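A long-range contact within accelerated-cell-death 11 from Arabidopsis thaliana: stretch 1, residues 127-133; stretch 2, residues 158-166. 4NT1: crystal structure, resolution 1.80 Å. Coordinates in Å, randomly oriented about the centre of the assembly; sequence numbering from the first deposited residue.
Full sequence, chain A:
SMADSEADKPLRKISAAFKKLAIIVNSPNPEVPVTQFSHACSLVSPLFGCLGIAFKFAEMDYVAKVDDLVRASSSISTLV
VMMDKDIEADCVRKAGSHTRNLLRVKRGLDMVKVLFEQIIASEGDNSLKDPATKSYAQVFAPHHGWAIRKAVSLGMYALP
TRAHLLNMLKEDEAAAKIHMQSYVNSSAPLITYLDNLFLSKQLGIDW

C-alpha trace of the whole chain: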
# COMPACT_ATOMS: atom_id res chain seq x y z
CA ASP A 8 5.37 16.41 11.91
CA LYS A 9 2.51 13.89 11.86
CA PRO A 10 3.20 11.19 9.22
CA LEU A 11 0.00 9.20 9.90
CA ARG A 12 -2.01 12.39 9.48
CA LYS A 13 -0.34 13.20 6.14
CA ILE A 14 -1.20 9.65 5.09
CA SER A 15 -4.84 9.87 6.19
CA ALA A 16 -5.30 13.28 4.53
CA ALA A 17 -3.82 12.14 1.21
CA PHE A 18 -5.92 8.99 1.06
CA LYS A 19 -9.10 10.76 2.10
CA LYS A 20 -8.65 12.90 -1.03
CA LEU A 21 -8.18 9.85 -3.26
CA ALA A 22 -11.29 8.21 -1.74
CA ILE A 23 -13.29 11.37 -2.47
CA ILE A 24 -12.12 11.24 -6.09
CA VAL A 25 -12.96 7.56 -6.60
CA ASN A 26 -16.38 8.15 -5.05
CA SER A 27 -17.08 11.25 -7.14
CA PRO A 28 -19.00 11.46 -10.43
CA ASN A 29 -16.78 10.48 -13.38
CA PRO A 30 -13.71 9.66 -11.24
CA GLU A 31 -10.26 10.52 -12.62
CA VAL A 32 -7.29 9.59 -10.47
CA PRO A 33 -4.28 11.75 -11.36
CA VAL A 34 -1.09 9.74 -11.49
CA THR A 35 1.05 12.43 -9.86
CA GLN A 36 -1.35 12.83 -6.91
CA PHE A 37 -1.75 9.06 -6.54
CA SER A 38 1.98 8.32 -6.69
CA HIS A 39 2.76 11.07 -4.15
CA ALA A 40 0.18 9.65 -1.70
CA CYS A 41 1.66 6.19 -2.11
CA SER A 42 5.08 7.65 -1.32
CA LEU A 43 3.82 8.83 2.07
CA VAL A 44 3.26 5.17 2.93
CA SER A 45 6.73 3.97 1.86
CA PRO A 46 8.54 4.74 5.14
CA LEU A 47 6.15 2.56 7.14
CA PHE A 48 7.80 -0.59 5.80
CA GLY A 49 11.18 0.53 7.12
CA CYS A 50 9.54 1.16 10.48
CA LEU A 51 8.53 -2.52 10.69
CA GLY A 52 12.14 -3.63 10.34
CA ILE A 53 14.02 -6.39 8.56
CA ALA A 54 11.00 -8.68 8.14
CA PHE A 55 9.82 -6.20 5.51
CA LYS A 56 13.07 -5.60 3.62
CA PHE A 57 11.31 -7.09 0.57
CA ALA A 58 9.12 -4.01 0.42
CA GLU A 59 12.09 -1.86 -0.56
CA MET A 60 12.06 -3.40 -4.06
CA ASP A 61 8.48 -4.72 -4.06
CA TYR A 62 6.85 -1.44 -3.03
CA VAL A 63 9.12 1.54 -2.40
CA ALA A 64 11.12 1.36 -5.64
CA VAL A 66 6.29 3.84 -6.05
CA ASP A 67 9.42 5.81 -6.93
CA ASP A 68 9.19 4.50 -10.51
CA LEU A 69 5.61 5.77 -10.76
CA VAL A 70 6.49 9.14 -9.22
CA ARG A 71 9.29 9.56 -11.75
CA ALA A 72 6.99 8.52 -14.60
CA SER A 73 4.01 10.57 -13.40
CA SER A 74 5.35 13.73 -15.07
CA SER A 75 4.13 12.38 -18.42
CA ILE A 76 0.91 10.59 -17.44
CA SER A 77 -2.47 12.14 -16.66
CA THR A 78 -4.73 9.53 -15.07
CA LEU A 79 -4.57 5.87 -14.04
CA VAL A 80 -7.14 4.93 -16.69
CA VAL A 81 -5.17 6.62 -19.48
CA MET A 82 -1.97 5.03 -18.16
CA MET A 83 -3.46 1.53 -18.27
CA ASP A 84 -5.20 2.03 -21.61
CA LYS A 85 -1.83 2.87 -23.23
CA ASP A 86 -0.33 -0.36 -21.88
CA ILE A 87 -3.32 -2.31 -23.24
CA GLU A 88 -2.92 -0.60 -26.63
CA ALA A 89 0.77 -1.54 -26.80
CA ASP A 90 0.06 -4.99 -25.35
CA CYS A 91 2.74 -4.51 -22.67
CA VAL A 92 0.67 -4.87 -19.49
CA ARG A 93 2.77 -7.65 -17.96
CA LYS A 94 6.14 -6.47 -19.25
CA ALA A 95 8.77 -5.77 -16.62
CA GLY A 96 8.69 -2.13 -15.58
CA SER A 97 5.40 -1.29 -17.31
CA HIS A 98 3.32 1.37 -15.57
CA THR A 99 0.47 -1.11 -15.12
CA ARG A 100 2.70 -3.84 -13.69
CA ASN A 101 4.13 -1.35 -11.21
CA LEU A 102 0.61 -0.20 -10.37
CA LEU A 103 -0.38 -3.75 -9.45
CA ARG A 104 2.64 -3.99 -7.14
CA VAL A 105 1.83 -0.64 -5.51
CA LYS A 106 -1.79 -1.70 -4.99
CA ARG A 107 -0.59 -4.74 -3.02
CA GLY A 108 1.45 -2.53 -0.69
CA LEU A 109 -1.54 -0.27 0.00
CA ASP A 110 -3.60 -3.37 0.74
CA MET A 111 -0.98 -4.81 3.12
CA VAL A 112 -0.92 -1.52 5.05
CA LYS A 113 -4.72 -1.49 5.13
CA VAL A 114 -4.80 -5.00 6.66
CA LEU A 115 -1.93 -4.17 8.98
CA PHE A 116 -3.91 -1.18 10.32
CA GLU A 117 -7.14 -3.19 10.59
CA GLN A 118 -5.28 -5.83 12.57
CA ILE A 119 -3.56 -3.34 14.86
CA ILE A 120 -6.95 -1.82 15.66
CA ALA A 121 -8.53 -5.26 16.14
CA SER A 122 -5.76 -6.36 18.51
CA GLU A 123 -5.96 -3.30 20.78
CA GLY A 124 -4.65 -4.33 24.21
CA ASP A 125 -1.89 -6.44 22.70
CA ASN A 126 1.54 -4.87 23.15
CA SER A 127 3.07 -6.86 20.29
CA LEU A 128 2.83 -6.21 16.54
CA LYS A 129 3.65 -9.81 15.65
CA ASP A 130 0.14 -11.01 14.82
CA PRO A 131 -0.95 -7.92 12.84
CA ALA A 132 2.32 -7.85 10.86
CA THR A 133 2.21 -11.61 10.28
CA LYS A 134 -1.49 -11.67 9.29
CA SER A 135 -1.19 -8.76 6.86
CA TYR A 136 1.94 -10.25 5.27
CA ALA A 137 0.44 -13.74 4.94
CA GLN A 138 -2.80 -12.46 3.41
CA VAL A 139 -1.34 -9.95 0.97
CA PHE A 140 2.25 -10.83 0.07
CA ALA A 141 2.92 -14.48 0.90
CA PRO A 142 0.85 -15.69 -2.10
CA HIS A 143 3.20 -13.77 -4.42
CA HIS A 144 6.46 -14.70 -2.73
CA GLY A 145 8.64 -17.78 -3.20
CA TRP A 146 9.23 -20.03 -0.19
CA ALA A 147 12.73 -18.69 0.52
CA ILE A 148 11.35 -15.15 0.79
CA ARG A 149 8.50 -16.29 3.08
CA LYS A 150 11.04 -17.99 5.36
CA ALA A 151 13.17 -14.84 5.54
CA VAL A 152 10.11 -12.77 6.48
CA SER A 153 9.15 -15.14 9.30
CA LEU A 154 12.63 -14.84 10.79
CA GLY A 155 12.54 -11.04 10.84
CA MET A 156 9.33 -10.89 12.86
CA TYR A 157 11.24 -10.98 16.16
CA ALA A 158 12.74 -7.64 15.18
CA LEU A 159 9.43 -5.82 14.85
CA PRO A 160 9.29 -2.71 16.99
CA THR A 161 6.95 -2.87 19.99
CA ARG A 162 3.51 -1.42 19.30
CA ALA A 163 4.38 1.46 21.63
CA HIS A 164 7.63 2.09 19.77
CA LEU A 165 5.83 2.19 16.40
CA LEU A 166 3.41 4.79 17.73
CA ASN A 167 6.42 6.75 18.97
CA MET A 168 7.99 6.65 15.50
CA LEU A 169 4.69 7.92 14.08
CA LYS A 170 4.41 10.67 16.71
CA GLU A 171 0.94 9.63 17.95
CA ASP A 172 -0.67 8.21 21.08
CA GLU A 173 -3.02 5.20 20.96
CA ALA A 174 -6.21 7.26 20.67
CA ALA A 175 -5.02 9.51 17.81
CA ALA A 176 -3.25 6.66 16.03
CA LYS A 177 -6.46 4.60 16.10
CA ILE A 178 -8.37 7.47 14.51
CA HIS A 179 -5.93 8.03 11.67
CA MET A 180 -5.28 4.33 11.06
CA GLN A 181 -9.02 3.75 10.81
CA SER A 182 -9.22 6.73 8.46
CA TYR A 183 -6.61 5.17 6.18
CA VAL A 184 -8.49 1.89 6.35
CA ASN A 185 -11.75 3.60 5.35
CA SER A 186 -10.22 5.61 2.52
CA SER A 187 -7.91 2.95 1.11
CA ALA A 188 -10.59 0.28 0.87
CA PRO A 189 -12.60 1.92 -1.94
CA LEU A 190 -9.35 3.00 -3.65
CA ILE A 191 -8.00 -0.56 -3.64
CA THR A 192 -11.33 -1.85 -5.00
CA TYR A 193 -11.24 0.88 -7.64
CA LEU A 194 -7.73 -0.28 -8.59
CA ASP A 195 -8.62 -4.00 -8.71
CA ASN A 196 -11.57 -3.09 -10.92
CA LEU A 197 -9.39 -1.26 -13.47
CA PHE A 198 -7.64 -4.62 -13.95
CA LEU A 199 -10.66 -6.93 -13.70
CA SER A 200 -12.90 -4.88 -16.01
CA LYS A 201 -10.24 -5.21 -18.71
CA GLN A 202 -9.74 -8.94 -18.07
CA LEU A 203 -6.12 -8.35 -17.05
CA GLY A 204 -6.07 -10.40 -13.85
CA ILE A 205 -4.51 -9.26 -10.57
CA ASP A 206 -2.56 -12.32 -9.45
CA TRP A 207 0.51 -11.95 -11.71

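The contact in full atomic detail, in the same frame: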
# COMPACT_ATOMS: atom_id res chain seq x y z
N SER A 127 2.24 -6.38 21.39
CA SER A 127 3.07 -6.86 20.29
C SER A 127 2.45 -6.54 18.93
O SER A 127 1.23 -6.46 18.81
CB SER A 127 3.26 -8.37 20.42
OG SER A 127 3.89 -8.92 19.27
N LEU A 128 3.30 -6.37 17.92
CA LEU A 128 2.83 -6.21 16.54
C LEU A 128 2.93 -7.51 15.74
O LEU A 128 2.62 -7.53 14.55
CB LEU A 128 3.65 -5.14 15.80
CG LEU A 128 3.49 -3.71 16.31
CD1 LEU A 128 4.41 -2.80 15.55
CD2 LEU A 128 2.03 -3.28 16.15
N LYS A 129 3.35 -8.59 16.39
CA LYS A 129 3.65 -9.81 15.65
C LYS A 129 2.46 -10.37 14.87
O LYS A 129 2.57 -10.66 13.69
CB LYS A 129 4.23 -10.88 16.58
CG LYS A 129 4.66 -12.14 15.84
CD LYS A 129 5.36 -13.12 16.78
CE LYS A 129 5.74 -14.40 16.04
NZ LYS A 129 6.56 -15.31 16.89
N ASP A 130 1.31 -10.50 15.52
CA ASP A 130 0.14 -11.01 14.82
C ASP A 130 -0.37 -10.09 13.69
O ASP A 130 -0.60 -10.57 12.57
CB ASP A 130 -0.97 -11.42 15.80
CG ASP A 130 -0.68 -12.76 16.47
OD1 ASP A 130 0.46 -13.27 16.33
OD2 ASP A 130 -1.58 -13.30 17.14
N PRO A 131 -0.53 -8.79 13.96
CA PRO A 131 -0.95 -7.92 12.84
C PRO A 131 0.04 -7.92 11.67
O PRO A 131 -0.39 -7.97 10.51
CB PRO A 131 -1.00 -6.52 13.47
CG PRO A 131 -1.21 -6.77 14.94
CD PRO A 131 -0.51 -8.07 15.24
N ALA A 132 1.34 -7.85 11.94
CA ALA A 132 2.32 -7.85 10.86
C ALA A 132 2.32 -9.19 10.12
O ALA A 132 2.37 -9.24 8.89
CB ALA A 132 3.70 -7.52 11.38
N THR A 133 2.26 -10.28 10.88
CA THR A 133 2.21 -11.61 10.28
C THR A 133 0.94 -11.84 9.45
O THR A 133 1.00 -12.36 8.33
CB THR A 133 2.35 -12.73 11.35
OG1 THR A 133 3.63 -12.63 11.96
CG2 THR A 133 2.20 -14.11 10.70
N ALA A 158 12.14 -8.96 15.19
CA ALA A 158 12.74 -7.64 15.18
C ALA A 158 11.73 -6.54 14.88
O ALA A 158 12.11 -5.41 14.60
CB ALA A 158 13.89 -7.59 14.18
N LEU A 159 10.44 -6.86 14.93
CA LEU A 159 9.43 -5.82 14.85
C LEU A 159 9.60 -4.89 16.03
O LEU A 159 9.97 -5.32 17.12
CB LEU A 159 8.02 -6.42 14.90
CG LEU A 159 7.52 -7.22 13.70
CD1 LEU A 159 6.34 -8.10 14.11
CD2 LEU A 159 7.13 -6.28 12.56
N PRO A 160 9.33 -3.59 15.83
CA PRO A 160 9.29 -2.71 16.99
C PRO A 160 8.10 -3.10 17.87
O PRO A 160 7.16 -3.70 17.38
CB PRO A 160 9.03 -1.33 16.37
CG PRO A 160 8.30 -1.63 15.10
CD PRO A 160 8.93 -2.91 14.59
N THR A 161 8.14 -2.77 19.16
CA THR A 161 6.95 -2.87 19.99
C THR A 161 5.87 -1.95 19.44
O THR A 161 6.17 -0.99 18.72
CB THR A 161 7.24 -2.47 21.45
OG1 THR A 161 7.40 -1.05 21.54
CG2 THR A 161 8.51 -3.17 21.95
N ARG A 162 4.62 -2.24 19.75
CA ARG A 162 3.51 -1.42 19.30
C ARG A 162 3.70 0.01 19.79
O ARG A 162 3.51 0.98 19.04
CB ARG A 162 2.20 -2.03 19.79
CG ARG A 162 0.96 -1.24 19.45
CD ARG A 162 -0.25 -1.98 19.99
NE ARG A 162 -1.49 -1.21 19.87
CZ ARG A 162 -2.59 -1.66 19.28
NH1 ARG A 162 -2.62 -2.89 18.75
NH2 ARG A 162 -3.66 -0.87 19.22
N ALA A 163 4.11 0.15 21.05
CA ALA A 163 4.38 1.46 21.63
C ALA A 163 5.49 2.21 20.89
O ALA A 163 5.41 3.42 20.70
CB ALA A 163 4.71 1.33 23.11
N HIS A 164 6.52 1.48 20.49
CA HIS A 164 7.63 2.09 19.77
C HIS A 164 7.19 2.56 18.39
O HIS A 164 7.60 3.63 17.94
CB HIS A 164 8.81 1.11 19.65
CG HIS A 164 10.03 1.72 19.04
ND1 HIS A 164 10.99 0.97 18.40
CD2 HIS A 164 10.43 3.00 18.95
CE1 HIS A 164 11.94 1.77 17.95
NE2 HIS A 164 11.62 3.01 18.27
N LEU A 165 6.35 1.78 17.72
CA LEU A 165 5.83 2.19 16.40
C LEU A 165 5.04 3.49 16.52
O LEU A 165 5.21 4.42 15.72
CB LEU A 165 4.97 1.10 15.77
CG LEU A 165 4.30 1.50 14.44
CD1 LEU A 165 5.36 1.72 13.37
CD2 LEU A 165 3.26 0.49 13.96
N LEU A 166 4.18 3.58 17.53
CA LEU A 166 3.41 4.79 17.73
C LEU A 166 4.35 5.97 18.00
O LEU A 166 4.10 7.09 17.56
CB LEU A 166 2.40 4.61 18.86
CG LEU A 166 1.36 3.53 18.61
CD1 LEU A 166 0.27 3.55 19.68
CD2 LEU A 166 0.74 3.69 17.23
O HOH W 1 -1.02 -4.97 18.36
O HOH W 2 6.03 -6.12 18.47

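No direct hydrogen bond joins the two stretches; their polar connection is made entirely by two water molecules, set around a contact that is otherwise apolar. Water 1 donates to Ser127 O (2.7 Å) and accepts from Arg162 NH1 (2.7 Å), while water 2 accepts from Leu128 N (2.8 Å) and donates to Pro160 O (2.9 Å). Each water thus links a backbone group of the first stretch to a partner in the second, and water 2 satisfies an amide and a carbonyl that lie too far apart to pair directly.

Leu128 is the centre of the contact. It sits in the turn just before the helix that begins at Lys129, and its CA-to-CB bond points toward the second stretch. With chi1 near -67° and chi2 near 177°, the side chain packs against the start of the second helix and the loop before it. Leu128 CD1 lies 3.4 Å from Pro160 O, 4.1 Å from Pro160 CG and 3.8 Å from Leu165 CD2, and Leu128 CG packs 3.8 Å from Arg162 CA. Leucine suits this place because its branched end can touch several neighbours at once, and the residue is buried, with 114 Å² covered by the second stretch out of 358 Å² summed over both sides.

Leu159 answers from the other side with 75 Å² covered. Leu159 CD1 lies 3.5 Å from Lys129 CA and 3.8 Å from Leu128 O, and both methyls, Leu159 CD1 and CD2, lie 3.8 Å from Ala132 CB. Ala132, one helical turn after Leu128, points its CB toward the second stretch, and Leu159 packs directly on that methyl. Lys129 contributes chiefly its backbone and the base of its side chain; the extended, all-t chain leads its amine away from the contact.

Arg162 combines two roles. Its aliphatic base packs against Leu128, with Arg162 CB 3.9 Å from Leu128 CD2, while its extended side chain carries the guanidinium to water 1 and to further hydrogen bonds elsewhere in the structure, so the charged group is satisfied although the residue is buried.

Both helices are capped near the contact by hydroxyl side chains. Ser127 OG accepts from Lys129 N (2.9 Å), and Thr161 OG1, at the N-cap position, accepts from His164 N (2.9 Å). The CA-to-CB bonds of Ser127 and Thr161 point away from the opposite stretch, and their hydroxyls cap their own helix starts, beside which Leu128 and Leu159 make the apolar contacts.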